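Local atomic coordinates of acetyltransferase, GNAT family (Streptococcus pneumoniae, PDB entry 2I79), a protein that binds acetyl coenzyme A and probably transfers its acetyl group to an acceptor substrate, as a GNAT-family acetyltransferase. Residues A[76-90]-A[111-125]. Sequence-based numbering, arbitrary orientation.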
loop_
_atom_site.group_PDB
_atom_site.type_symbol
_atom_site.label_atom_id
_atom_site.label_comp_id
_atom_site.label_asym_id
_atom_site.label_seq_id
_atom_site.Cartn_x
_atom_site.Cartn_y
_atom_site.Cartn_z
ATOM N N ILE A 76 -3.661 11.340 -5.574
ATOM C CA ILE A 76 -3.978 9.978 -5.987
ATOM C C ILE A 76 -2.713 9.277 -6.458
ATOM O O ILE A 76 -1.988 9.767 -7.320
ATOM C CB ILE A 76 -5.024 9.898 -7.076
ATOM C CG1 ILE A 76 -6.323 10.569 -6.617
ATOM C CG2 ILE A 76 -5.243 8.437 -7.438
ATOM C CD1 ILE A 76 -7.339 10.704 -7.723
ATOM N N THR A 77 -2.475 8.133 -5.844
ATOM C CA THR A 77 -1.340 7.268 -6.101
ATOM C C THR A 77 -1.859 5.933 -6.627
ATOM O O THR A 77 -2.982 5.558 -6.348
ATOM C CB THR A 77 -0.579 7.087 -4.789
ATOM O OG1 THR A 77 0.557 7.943 -4.810
ATOM C CG2 THR A 77 -0.182 5.662 -4.557
ATOM N N ALA A 78 -1.040 5.219 -7.392
ATOM C CA ALA A 78 -1.483 3.980 -8.030
ATOM C C ALA A 78 -0.321 3.152 -8.557
ATOM O O ALA A 78 0.656 3.694 -9.075
ATOM C CB ALA A 78 -2.442 4.298 -9.170
ATOM N N ASP A 79 -0.453 1.838 -8.449
ATOM C CA ASP A 79 0.459 0.891 -9.093
ATOM C C ASP A 79 0.181 0.769 -10.570
ATOM O O ASP A 79 -0.888 1.141 -11.023
ATOM C CB ASP A 79 0.324 -0.472 -8.426
ATOM C CG ASP A 79 0.922 -0.480 -7.033
ATOM O OD1 ASP A 79 1.566 0.527 -6.631
ATOM O OD2 ASP A 79 0.759 -1.491 -6.335
ATOM N N GLN A 80 1.151 0.238 -11.319
ATOM C CA GLN A 80 1.080 0.225 -12.777
ATOM C C GLN A 80 0.763 -1.135 -13.396
ATOM O O GLN A 80 0.396 -1.185 -14.563
ATOM C CB GLN A 80 2.382 0.787 -13.386
ATOM C CG GLN A 80 2.662 2.276 -13.104
ATOM C CD GLN A 80 1.461 3.163 -13.363
ATOM O OE1 GLN A 80 0.996 3.879 -12.462
ATOM N NE2 GLN A 80 0.890 3.051 -14.560
ATOM N N ARG A 81 0.880 -2.223 -12.638
ATOM C CA ARG A 81 0.450 -3.561 -13.118
ATOM C C ARG A 81 -1.045 -3.641 -13.377
ATOM O O ARG A 81 -1.851 -3.092 -12.602
ATOM C CB ARG A 81 0.832 -4.639 -12.114
ATOM C CG ARG A 81 2.324 -4.995 -12.183
ATOM C CD ARG A 81 2.666 -6.085 -11.205
ATOM N NE ARG A 81 3.962 -6.731 -11.506
ATOM C CZ ARG A 81 5.129 -6.397 -10.947
ATOM N NH1 ARG A 81 5.214 -5.417 -10.047
ATOM N NH2 ARG A 81 6.224 -7.062 -11.284
ATOM N N LYS A 82 -1.430 -4.324 -14.455
ATOM C CA LYS A 82 -2.835 -4.297 -14.868
ATOM C C LYS A 82 -3.801 -4.919 -13.864
ATOM O O LYS A 82 -4.988 -4.561 -13.872
ATOM C CB LYS A 82 -3.041 -4.896 -16.261
ATOM C CG LYS A 82 -2.842 -6.384 -16.369
ATOM C CD LYS A 82 -4.201 -7.180 -16.294
ATOM C CE LYS A 82 -4.096 -8.585 -16.934
ATOM N NZ LYS A 82 -2.825 -9.314 -16.541
ATOM N N ARG A 83 -3.307 -5.816 -12.996
ATOM C CA ARG A 83 -4.138 -6.381 -11.929
ATOM C C ARG A 83 -4.798 -5.271 -11.096
ATOM O O ARG A 83 -5.947 -5.403 -10.730
ATOM C CB ARG A 83 -3.356 -7.303 -10.985
ATOM C CG ARG A 83 -4.286 -8.205 -10.066
ATOM C CD ARG A 83 -4.267 -9.700 -10.463
ATOM N NE ARG A 83 -4.396 -9.849 -11.909
ATOM C CZ ARG A 83 -3.673 -10.598 -12.713
ATOM N NH1 ARG A 83 -2.709 -11.400 -12.299
ATOM N NH2 ARG A 83 -3.961 -10.552 -13.999
ATOM N N VAL A 84 -4.059 -4.185 -10.838
ATOM C CA VAL A 84 -4.424 -3.150 -9.863
ATOM C C VAL A 84 -4.325 -1.695 -10.361
ATOM O O VAL A 84 -4.551 -0.747 -9.602
ATOM C CB VAL A 84 -3.579 -3.329 -8.586
ATOM C CG1 VAL A 84 -3.955 -4.639 -7.918
ATOM C CG2 VAL A 84 -2.105 -3.284 -8.896
ATOM N N ARG A 85 -4.078 -1.528 -11.658
ATOM C CA ARG A 85 -3.848 -0.208 -12.290
ATOM C C ARG A 85 -5.063 0.761 -12.192
ATOM O O ARG A 85 -4.911 1.976 -12.281
ATOM C CB ARG A 85 -3.445 -0.452 -13.756
ATOM C CG ARG A 85 -3.053 0.766 -14.533
ATOM C CD ARG A 85 -2.077 0.427 -15.671
ATOM N NE ARG A 85 -2.701 -0.391 -16.704
ATOM C CZ ARG A 85 -2.075 -1.306 -17.458
ATOM N NH1 ARG A 85 -0.781 -1.601 -17.299
ATOM N NH2 ARG A 85 -2.773 -1.968 -18.385
ATOM N N HIS A 86 -6.241 0.196 -11.975
ATOM C CA HIS A 86 -7.520 0.923 -11.900
ATOM C C HIS A 86 -7.863 1.430 -10.498
ATOM O O HIS A 86 -8.906 2.047 -10.316
ATOM C CB HIS A 86 -8.648 -0.015 -12.375
ATOM C CG HIS A 86 -8.765 -1.258 -11.549
ATOM N ND1 HIS A 86 -9.692 -1.390 -10.535
ATOM C CD2 HIS A 86 -7.994 -2.367 -11.494
ATOM C CE1 HIS A 86 -9.526 -2.562 -9.947
ATOM N NE2 HIS A 86 -8.495 -3.164 -10.500
ATOM N N ILE A 87 -6.987 1.168 -9.527
ATOM C CA ILE A 87 -7.173 1.533 -8.129
ATOM C C ILE A 87 -6.258 2.713 -7.731
ATOM O O ILE A 87 -5.024 2.606 -7.781
ATOM C CB ILE A 87 -6.824 0.343 -7.199
ATOM C CG1 ILE A 87 -7.643 -0.915 -7.560
ATOM C CG2 ILE A 87 -7.038 0.715 -5.737
ATOM C CD1 ILE A 87 -7.148 -2.181 -6.886
ATOM N N GLY A 88 -6.874 3.822 -7.334
ATOM C CA GLY A 88 -6.167 4.998 -6.838
ATOM C C GLY A 88 -6.268 5.069 -5.335
ATOM O O GLY A 88 -7.363 4.994 -4.762
ATOM N N ASP A 89 -5.115 5.172 -4.687
ATOM C CA ASP A 89 -5.041 5.367 -3.241
ATOM C C ASP A 89 -5.073 6.852 -2.990
ATOM O O ASP A 89 -4.213 7.594 -3.514
ATOM C CB ASP A 89 -3.736 4.768 -2.717
ATOM C CG ASP A 89 -3.687 3.253 -2.913
ATOM O OD1 ASP A 89 -4.532 2.572 -2.305
ATOM O OD2 ASP A 89 -2.831 2.746 -3.693
ATOM N N LEU A 90 -6.058 7.283 -2.210
ATOM C CA LEU A 90 -6.310 8.699 -1.986
ATOM C C LEU A 90 -5.655 9.174 -0.671
ATOM O O LEU A 90 -5.635 8.448 0.335
ATOM C CB LEU A 90 -7.837 8.965 -2.021
ATOM C CG LEU A 90 -8.484 10.335 -2.302
ATOM C CD1 LEU A 90 -8.213 10.929 -3.660
ATOM C CD2 LEU A 90 -10.006 10.186 -2.169
ATOM N N ALA A 111 -10.733 15.758 -7.241
ATOM C CA ALA A 111 -9.960 14.535 -7.388
ATOM C C ALA A 111 -10.854 13.452 -7.975
ATOM O O ALA A 111 -10.448 12.745 -8.885
ATOM C CB ALA A 111 -9.373 14.100 -6.031
ATOM N N ILE A 112 -12.077 13.325 -7.449
ATOM C CA ILE A 112 -13.031 12.309 -7.930
ATOM C C ILE A 112 -13.397 12.523 -9.409
ATOM O O ILE A 112 -13.498 11.572 -10.188
ATOM C CB ILE A 112 -14.319 12.289 -7.072
ATOM C CG1 ILE A 112 -14.018 11.796 -5.636
ATOM C CG2 ILE A 112 -15.403 11.440 -7.743
ATOM C CD1 ILE A 112 -15.160 12.113 -4.595
ATOM N N GLU A 113 -13.596 13.782 -9.777
ATOM C CA GLU A 113 -13.929 14.147 -11.145
ATOM C C GLU A 113 -12.778 13.801 -12.092
ATOM O O GLU A 113 -13.011 13.262 -13.168
ATOM C CB GLU A 113 -14.195 15.640 -11.221
ATOM C CG GLU A 113 -15.452 16.005 -11.938
ATOM C CD GLU A 113 -15.702 17.500 -11.877
ATOM O OE1 GLU A 113 -16.738 17.911 -11.279
ATOM O OE2 GLU A 113 -14.841 18.250 -12.415
ATOM N N TRP A 114 -11.540 14.118 -11.694
ATOM C CA TRP A 114 -10.375 13.745 -12.483
ATOM C C TRP A 114 -10.321 12.214 -12.616
ATOM O O TRP A 114 -10.098 11.687 -13.707
ATOM C CB TRP A 114 -9.074 14.294 -11.871
ATOM C CG TRP A 114 -7.858 13.922 -12.682
ATOM C CD1 TRP A 114 -7.318 14.627 -13.720
ATOM C CD2 TRP A 114 -7.070 12.724 -12.565
ATOM N NE1 TRP A 114 -6.250 13.954 -14.248
ATOM C CE2 TRP A 114 -6.078 12.781 -13.562
ATOM C CE3 TRP A 114 -7.112 11.609 -11.719
ATOM C CZ2 TRP A 114 -5.122 11.782 -13.717
ATOM C CZ3 TRP A 114 -6.174 10.620 -11.885
ATOM C CH2 TRP A 114 -5.194 10.711 -12.875
ATOM N N ALA A 115 -10.549 11.502 -11.516
ATOM C CA ALA A 115 -10.428 10.057 -11.521
ATOM C C ALA A 115 -11.433 9.455 -12.500
ATOM O O ALA A 115 -11.098 8.566 -13.271
ATOM C CB ALA A 115 -10.619 9.498 -10.115
ATOM N N GLN A 116 -12.657 9.967 -12.463
ATOM C CA GLN A 116 -13.709 9.606 -13.419
ATOM C C GLN A 116 -13.301 9.848 -14.878
ATOM O O GLN A 116 -13.479 8.979 -15.735
ATOM C CB GLN A 116 -15.008 10.375 -13.092
ATOM C CG GLN A 116 -15.703 9.899 -11.808
ATOM C CD GLN A 116 -16.798 10.837 -11.289
ATOM O OE1 GLN A 116 -16.874 12.017 -11.655
ATOM N NE2 GLN A 116 -17.640 10.316 -10.412
ATOM N N ALA A 117 -12.724 11.007 -15.163
ATOM C CA ALA A 117 -12.388 11.347 -16.535
ATOM C C ALA A 117 -11.187 10.552 -17.086
ATOM O O ALA A 117 -11.070 10.365 -18.303
ATOM C CB ALA A 117 -12.148 12.843 -16.651
ATOM N N SER A 118 -10.310 10.073 -16.202
ATOM C CA SER A 118 -9.048 9.444 -16.606
ATOM C C SER A 118 -9.216 8.231 -17.523
ATOM O O SER A 118 -8.310 7.912 -18.309
ATOM C CB SER A 118 -8.231 9.031 -15.378
ATOM O OG SER A 118 -8.781 7.875 -14.771
ATOM N N GLY A 119 -10.342 7.534 -17.401
ATOM C CA GLY A 119 -10.592 6.338 -18.199
ATOM C C GLY A 119 -9.837 5.105 -17.730
ATOM O O GLY A 119 -9.934 4.050 -18.351
ATOM N N ILE A 120 -9.101 5.228 -16.625
ATOM C CA ILE A 120 -8.255 4.142 -16.111
ATOM C C ILE A 120 -8.700 3.775 -14.693
ATOM O O ILE A 120 -8.876 2.602 -14.374
ATOM C CB ILE A 120 -6.765 4.541 -16.107
ATOM C CG1 ILE A 120 -6.354 5.090 -17.487
ATOM C CG2 ILE A 120 -5.859 3.333 -15.714
ATOM C CD1 ILE A 120 -5.029 5.881 -17.515
ATOM N N LEU A 121 -8.880 4.782 -13.837
ATOM C CA LEU A 121 -9.255 4.501 -12.464
ATOM C C LEU A 121 -10.714 4.111 -12.457
ATOM O O LEU A 121 -11.555 4.787 -13.084
ATOM C CB LEU A 121 -8.968 5.690 -11.542
ATOM C CG LEU A 121 -7.490 6.086 -11.415
ATOM C CD1 LEU A 121 -7.364 7.371 -10.660
ATOM C CD2 LEU A 121 -6.590 4.975 -10.781
ATOM N N ARG A 122 -10.983 2.975 -11.803
ATOM C CA ARG A 122 -12.329 2.482 -11.541
ATOM C C ARG A 122 -12.604 2.268 -10.036
ATOM O O ARG A 122 -13.645 1.749 -9.646
ATOM C CB ARG A 122 -12.537 1.167 -12.287
ATOM C CG ARG A 122 -12.292 1.246 -13.801
ATOM C CD ARG A 122 -13.196 2.256 -14.529
ATOM N NE ARG A 122 -14.615 1.971 -14.312
ATOM C CZ ARG A 122 -15.272 0.959 -14.879
ATOM N NH1 ARG A 122 -14.663 0.143 -15.732
ATOM N NH2 ARG A 122 -16.551 0.760 -14.600
ATOM N N ARG A 123 -11.666 2.657 -9.194
ATOM C CA ARG A 123 -11.814 2.544 -7.746
ATOM C C ARG A 123 -10.877 3.542 -7.048
ATOM O O ARG A 123 -9.714 3.726 -7.471
ATOM C CB ARG A 123 -11.535 1.105 -7.268
ATOM C CG ARG A 123 -11.250 1.011 -5.756
ATOM C CD ARG A 123 -10.882 -0.383 -5.245
ATOM N NE ARG A 123 -12.036 -0.816 -4.582
ATOM C CZ ARG A 123 -12.301 -0.757 -3.275
ATOM N NH1 ARG A 123 -11.427 -0.437 -2.346
ATOM N NH2 ARG A 123 -13.489 -1.150 -2.916
ATOM N N LEU A 124 -11.409 4.211 -6.020
ATOM C CA LEU A 124 -10.617 4.988 -5.073
ATOM C C LEU A 124 -10.761 4.393 -3.664
ATOM O O LEU A 124 -11.808 3.875 -3.279
ATOM C CB LEU A 124 -11.000 6.480 -5.065
ATOM C CG LEU A 124 -10.924 7.240 -6.393
ATOM C CD1 LEU A 124 -11.498 8.648 -6.229
ATOM C CD2 LEU A 124 -9.489 7.305 -6.937
ATOM N N GLN A 125 -9.675 4.463 -2.912
ATOM C CA GLN A 125 -9.620 3.851 -1.612
ATOM C C GLN A 125 -8.611 4.547 -0.710
ATOM O O GLN A 125 -7.680 5.218 -1.186
ATOM C CB GLN A 125 -9.245 2.374 -1.750
ATOM C CG GLN A 125 -7.790 2.124 -2.197
ATOM C CD GLN A 125 -7.460 0.643 -2.289
ATOM O OE1 GLN A 125 -8.345 -0.195 -2.421
ATOM N NE2 GLN A 125 -6.176 0.316 -2.200
#
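Gln125 holds CG between its backbone N and carbonyl carbon (chi1 70°) and runs extended from there, which brings its amide alongside Asp89. NE2 of Gln125 donates to OD1 of Asp89 at 2.8 Å, on the syn side of the carboxylate. The amide and carboxylate planes are 44° apart. The other end of the amide is held too: NH1 of Arg123 donates to a lone pair of OE1 of Gln125 at 3.1 Å. Together the two bonds fix the rotation of the amide. The methyl CG2 of Ile87 packs against CD of Gln125 at 3.5 Å. Arg123 runs beside Ile87 and also forms a salt bridge with Glu147; Gly153 of the second subunit packs on Ile87.

On the face opposite Ile87, Asp89 and Gln125, apolar side chains make the contact. Ile76 sets CG1 anti to its carbonyl carbon (chi1 -58°), and CD1 reaches the helix at Ala111, Trp114 and Ala115. CG2 of Ile76 meets CD1 of Leu121 tip to tip at 4.0 Å. The side chains of Leu124 and Ile76 cross at about a right angle. CD1 of Leu90 touches CB of Ala111 at 4.1 Å. Leu90 belongs to the acetyl coenzyme A pocket.

The backbones pair in parallel. Gly88 N donates to Arg123 O at 2.8 Å, in a nearly straight bond. Leu90 N donates to Gln125 O at 2.8 Å. His86 O receives Arg122 N at 2.7 Å and, weakly, Arg123 N. Strands 87-94 and 123-129, with helix 103-117 packed on the Leu90 face, form a beta-alpha-beta crossover in the mixed sheet of the GNAT fold.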